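Local coordinates for precorrin-6Y C5,15-methyltransferase (Decarboxylating) (Geobacter metallireducens, PDB 3E05), which probably uses S-adenosylmethionine to methylate and decarboxylate precorrin-6Y in adenosylcobalamin biosynthesis, this chain being the C-terminal domain of the longer protein, at residues E27-A30 with V31-K35; F16-K20 with K21-K25. All coordinates share one frame; numbering follows the deposited sequence.

Interaction 1: residues E27-A30 with V31-K35; sequences EVRA and VTLSK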
loop_
_atom_site.group_PDB
_atom_site.type_symbol
_atom_site.label_atom_id
_atom_site.label_comp_id
_atom_site.label_asym_id
_atom_site.label_seq_id
_atom_site.Cartn_x
_atom_site.Cartn_y
_atom_site.Cartn_z
ATOM N N GLU D 27 7.401 2.810 12.644
ATOM C CA GLU D 27 7.910 2.786 11.277
ATOM C C GLU D 27 7.915 4.162 10.621
ATOM O O GLU D 27 8.958 4.615 10.103
ATOM C CB GLU D 27 7.124 1.773 10.446
ATOM C CG GLU D 27 7.180 0.325 11.003
ATOM C CD GLU D 27 6.177 0.034 12.121
ATOM O OE1 GLU D 27 5.329 0.895 12.489
ATOM O OE2 GLU D 27 6.256 -1.084 12.657
ATOM N N VAL D 28 6.761 4.828 10.688
ATOM C CA VAL D 28 6.552 6.174 10.159
ATOM C C VAL D 28 7.442 7.193 10.909
ATOM O O VAL D 28 7.985 8.097 10.311
ATOM C CB VAL D 28 5.045 6.548 10.201
ATOM C CG1 VAL D 28 4.835 8.052 10.147
ATOM C CG2 VAL D 28 4.305 5.873 9.042
ATOM N N ARG D 29 7.606 6.998 12.208
ATOM C CA ARG D 29 8.515 7.817 13.006
ATOM C C ARG D 29 9.940 7.760 12.447
ATOM O O ARG D 29 10.564 8.773 12.285
ATOM C CB ARG D 29 8.501 7.348 14.463
ATOM C CG ARG D 29 9.089 8.337 15.460
ATOM C CD ARG D 29 9.153 7.694 16.847
ATOM N NE ARG D 29 7.868 7.132 17.263
ATOM C CZ ARG D 29 7.722 5.977 17.917
ATOM N NH1 ARG D 29 8.779 5.244 18.239
ATOM N NH2 ARG D 29 6.510 5.540 18.244
ATOM N N ALA D 30 10.439 6.556 12.183
ATOM C CA ALA D 30 11.779 6.361 11.608
ATOM C C ALA D 30 11.919 7.088 10.270
ATOM O O ALA D 30 12.873 7.831 10.075
ATOM C CB ALA D 30 12.087 4.887 11.441
ATOM N N VAL D 31 10.946 6.909 9.369
ATOM C CA VAL D 31 10.968 7.616 8.072
ATOM C C VAL D 31 10.938 9.148 8.272
ATOM O O VAL D 31 11.663 9.881 7.597
ATOM C CB VAL D 31 9.768 7.198 7.162
ATOM C CG1 VAL D 31 9.883 7.853 5.783
ATOM C CG2 VAL D 31 9.701 5.675 7.013
ATOM N N THR D 32 10.128 9.602 9.218
ATOM C CA THR D 32 10.016 11.050 9.553
ATOM C C THR D 32 11.379 11.622 9.994
ATOM O O THR D 32 11.828 12.661 9.479
ATOM C CB THR D 32 8.943 11.271 10.636
ATOM O OG1 THR D 32 7.669 10.885 10.128
ATOM C CG2 THR D 32 8.863 12.729 11.105
ATOM N N LEU D 33 12.047 10.908 10.892
ATOM C CA LEU D 33 13.387 11.289 11.387
ATOM C C LEU D 33 14.430 11.301 10.275
ATOM O O LEU D 33 15.230 12.218 10.202
ATOM C CB LEU D 33 13.808 10.352 12.515
ATOM C CG LEU D 33 12.995 10.535 13.803
ATOM C CD1 LEU D 33 13.164 9.329 14.670
ATOM C CD2 LEU D 33 13.330 11.840 14.521
ATOM N N SER D 34 14.386 10.290 9.399
ATOM C CA SER D 34 15.153 10.257 8.154
ATOM C C SER D 34 14.937 11.510 7.302
ATOM O O SER D 34 15.899 12.165 6.905
ATOM C CB SER D 34 14.772 9.010 7.336
ATOM O OG SER D 34 15.821 8.604 6.489
ATOM N N LYS D 35 13.674 11.843 7.057
ATOM C CA LYS D 35 13.312 12.997 6.233
ATOM C C LYS D 35 13.746 14.322 6.889
ATOM O O LYS D 35 14.034 15.306 6.199
ATOM C CB LYS D 35 11.798 13.016 5.947
ATOM C CG LYS D 35 11.277 11.868 5.016
ATOM C CD LYS D 35 11.965 11.827 3.651
ATOM C CE LYS D 35 11.464 10.621 2.838
ATOM N NZ LYS D 35 12.062 10.579 1.504
#
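Val28 O is approached by two groups of Thr32, one turn later: the backbone N, which donates to it, and the hydroxyl OG1. Thr32 N reaches Val28 O at 2.8 Å in the regular i to i+4 bond of the helix, and Thr32 OG1 also lies 2.8 Å from Val28 O. The threonine hydroxyl sits beside its own backbone N, with chi1 at -64°, which folds it back over the preceding turn and onto this carbonyl. Asn141 OD1 is a second possible acceptor for the hydroxyl proton, so its direction remains open; either way OG1 is held between the helix backbone and strand 137-142. The methyl CG1 of Val28 passes the same hydroxyl obliquely, 4.0 Å from Thr32 OG1.

The remaining carbonyls are used in the same helical pattern. Val31 N bonds to Glu27 O at 3.1 Å, and Val31 CG2 rests 3.4 Å from Glu27 O. Leu33 N bonds to Arg29 O at 2.9 Å; Leu33 CG, likewise turned beside its backbone N, packs against that same oxygen. Further out, Leu33 CD1 is 4.3 Å from Arg29 CG, a loose apolar touch along the helix. Ser34 N completes the series on Ala30 O with a nearly straight bond (171°).

The charged ends of these residues lead elsewhere. In the conformer described here Arg29 forms salt bridges to Asp13 and Glu57, while Glu27 and Lys35 each pair with a residue of their own chain, Lys171 and Glu163, and reciprocally with Lys35 and Glu27 of the second subunit, where the two Val31 side chains also meet. Helix 26-35 is thus buried at a subunit interface, with Leu33 against helix 53-61, and Val31 and Thr32 against Ile189 of strand 180-193.

Interaction 2: residues F16-K20 with K21-K25; sequences FATAK and KLITK
One weak hydrogen bond closes the turn from Ala19 to Leu22, and a water bridges Ala19 O to Ile23 N. The direct bond runs from Leu22 N to Ala19 O, long at 3.4 Å but fairly straight. The water donates to Ala19 O over a short 2.5 Å and accepts from Ile23 N at 2.8 Å, so that the same carbonyl serves both the turn and the bridge to the next residue.

Apolar contacts accompany this polar core. Ile23 CD1 approaches the Phe16 ring obliquely and lies 3.6 Å from Phe16 CD2; the isoleucine reaches it through an extended chain, CG1 standing opposite the backbone N (chi1 -152°) and CD1 continuing outward. The two side chains cross at about a right angle. Separately, Ala19 CB lies 4.2 Å from Leu22 CB.

Thr18 mixes both kinds. Thr18 OG1 comes within 3.7 Å of Ile23 CB and 3.8 Å of Leu22 CB, and is hydrogen-bonded to Ser51 OG, in the loop that follows strand 43-47. Lys20 and Lys21 lie at the bend, with Lys20 NZ and Lys21 NZ 6.8 Å apart; Lys21 has a long, weak ion pair with Glu182 of the third subunit.

Residues Ala19 to Leu22 form a type II beta turn, Lys21 adopting the positive phi (72°) of its third position. The turn belongs to the N-terminal segment leading into helix 26-35, and Ser51 places it beside the glycine-rich loop that in class I methyltransferases binds S-adenosylmethionine.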
loop_
_atom_site.group_PDB
_atom_site.type_symbol
_atom_site.label_atom_id
_atom_site.label_comp_id
_atom_site.label_asym_id
_atom_site.label_seq_id
_atom_site.Cartn_x
_atom_site.Cartn_y
_atom_site.Cartn_z
ATOM N N PHE D 16 5.239 3.997 25.102
ATOM C CA PHE D 16 4.928 5.408 25.291
ATOM C C PHE D 16 3.562 5.549 25.953
ATOM O O PHE D 16 2.627 4.815 25.621
ATOM C CB PHE D 16 4.894 6.169 23.953
ATOM C CG PHE D 16 6.224 6.258 23.257
ATOM C CD1 PHE D 16 7.078 7.329 23.503
ATOM C CD2 PHE D 16 6.616 5.287 22.345
ATOM C CE1 PHE D 16 8.323 7.421 22.861
ATOM C CE2 PHE D 16 7.843 5.383 21.686
ATOM C CZ PHE D 16 8.700 6.446 21.959
ATOM N N ALA D 17 3.464 6.511 26.867
ATOM C CA ALA D 17 2.185 6.952 27.395
ATOM C C ALA D 17 1.533 7.773 26.288
ATOM O O ALA D 17 2.094 8.780 25.830
ATOM C CB ALA D 17 2.379 7.794 28.648
ATOM N N THR D 18 0.367 7.316 25.842
ATOM C CA THR D 18 -0.300 7.904 24.676
ATOM C C THR D 18 -1.809 7.639 24.677
ATOM O O THR D 18 -2.318 6.920 25.541
ATOM C CB THR D 18 0.345 7.405 23.336
ATOM O OG1 THR D 18 -0.133 8.192 22.237
ATOM C CG2 THR D 18 0.082 5.917 23.081
ATOM N N ALA D 19 -2.509 8.239 23.715
ATOM C CA ALA D 19 -3.926 7.945 23.472
ATOM C C ALA D 19 -4.051 7.166 22.172
ATOM O O ALA D 19 -3.083 7.054 21.421
ATOM C CB ALA D 19 -4.741 9.236 23.404
ATOM N N LYS D 20 -5.241 6.626 21.915
ATOM C CA LYS D 20 -5.547 5.971 20.644
ATOM C C LYS D 20 -5.495 6.993 19.500
ATOM O O LYS D 20 -6.010 8.109 19.632
ATOM C CB LYS D 20 -6.915 5.282 20.722
ATOM C CG LYS D 20 -7.382 4.626 19.426
ATOM C CD LYS D 20 -8.555 3.681 19.656
ATOM C CE LYS D 20 -8.085 2.265 19.978
ATOM N NZ LYS D 20 -7.415 1.607 18.815
ATOM N N LYS D 21 -4.818 6.612 18.412
ATOM C CA LYS D 21 -4.655 7.433 17.195
ATOM C C LYS D 21 -3.710 8.650 17.327
ATOM O O LYS D 21 -3.506 9.378 16.351
ATOM C CB LYS D 21 -6.019 7.854 16.603
ATOM C CG LYS D 21 -6.892 6.708 16.086
ATOM C CD LYS D 21 -6.500 6.293 14.668
ATOM C CE LYS D 21 -7.466 5.260 14.085
ATOM N NZ LYS D 21 -8.758 5.855 13.631
ATOM N N LEU D 22 -3.130 8.868 18.509
ATOM C CA LEU D 22 -2.254 10.024 18.723
ATOM C C LEU D 22 -0.791 9.798 18.302
ATOM O O LEU D 22 -0.221 10.625 17.601
ATOM C CB LEU D 22 -2.326 10.529 20.176
ATOM C CG LEU D 22 -1.388 11.688 20.562
ATOM C CD1 LEU D 22 -1.761 12.969 19.836
ATOM C CD2 LEU D 22 -1.330 11.918 22.077
ATOM N N ILE D 23 -0.195 8.691 18.734
ATOM C CA ILE D 23 1.235 8.456 18.517
ATOM C C ILE D 23 1.627 8.432 17.022
ATOM O O ILE D 23 0.839 8.005 16.152
ATOM C CB ILE D 23 1.724 7.169 19.265
ATOM C CG1 ILE D 23 3.208 7.272 19.621
ATOM C CG2 ILE D 23 1.433 5.875 18.461
ATOM C CD1 ILE D 23 3.734 6.053 20.322
ATOM N N THR D 24 2.822 8.949 16.732
ATOM C CA THR D 24 3.480 8.725 15.443
ATOM C C THR D 24 4.048 7.324 15.586
ATOM O O THR D 24 4.979 7.103 16.367
ATOM C CB THR D 24 4.603 9.759 15.199
ATOM O OG1 THR D 24 4.046 11.070 15.249
ATOM C CG2 THR D 24 5.260 9.563 13.847
ATOM N N LYS D 25 3.460 6.375 14.869
ATOM C CA LYS D 25 3.804 4.958 15.025
ATOM C C LYS D 25 5.235 4.725 14.568
ATOM O O LYS D 25 5.746 5.481 13.762
ATOM C CB LYS D 25 2.832 4.085 14.241
ATOM C CG LYS D 25 1.362 4.278 14.671
ATOM C CD LYS D 25 0.488 3.125 14.225
ATOM C CE LYS D 25 -0.971 3.524 14.264
ATOM N NZ LYS D 25 -1.418 3.653 15.671
HETATM O O HOH W 1 -1.483 6.336 19.616
#

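How the interactions relate
The two contacts come in series along the chain: interaction 2 shapes the N-terminal loop, Lys25 ends it at the N-cap position, and interaction 1 occupies the helix 26-35 that follows. Their centres are about 15 Å apart, yet Arg29 joins them. Arg29 NH2 probably donates to Thr24 O at 2.9 Å, while the guanidinium group also packs on Ile23 and Phe16, so in the conformer described here Arg29 ties the helix to the loop before it. Both flank helix 53-61 of the Rossmann-like domain, whose seven-stranded mixed sheet has the order 3-2-1-4-5-7-6 of class I methyltransferases. Interaction 1 faces the second subunit, whereas interaction 2 lies at the surface, with Lys21 near the third.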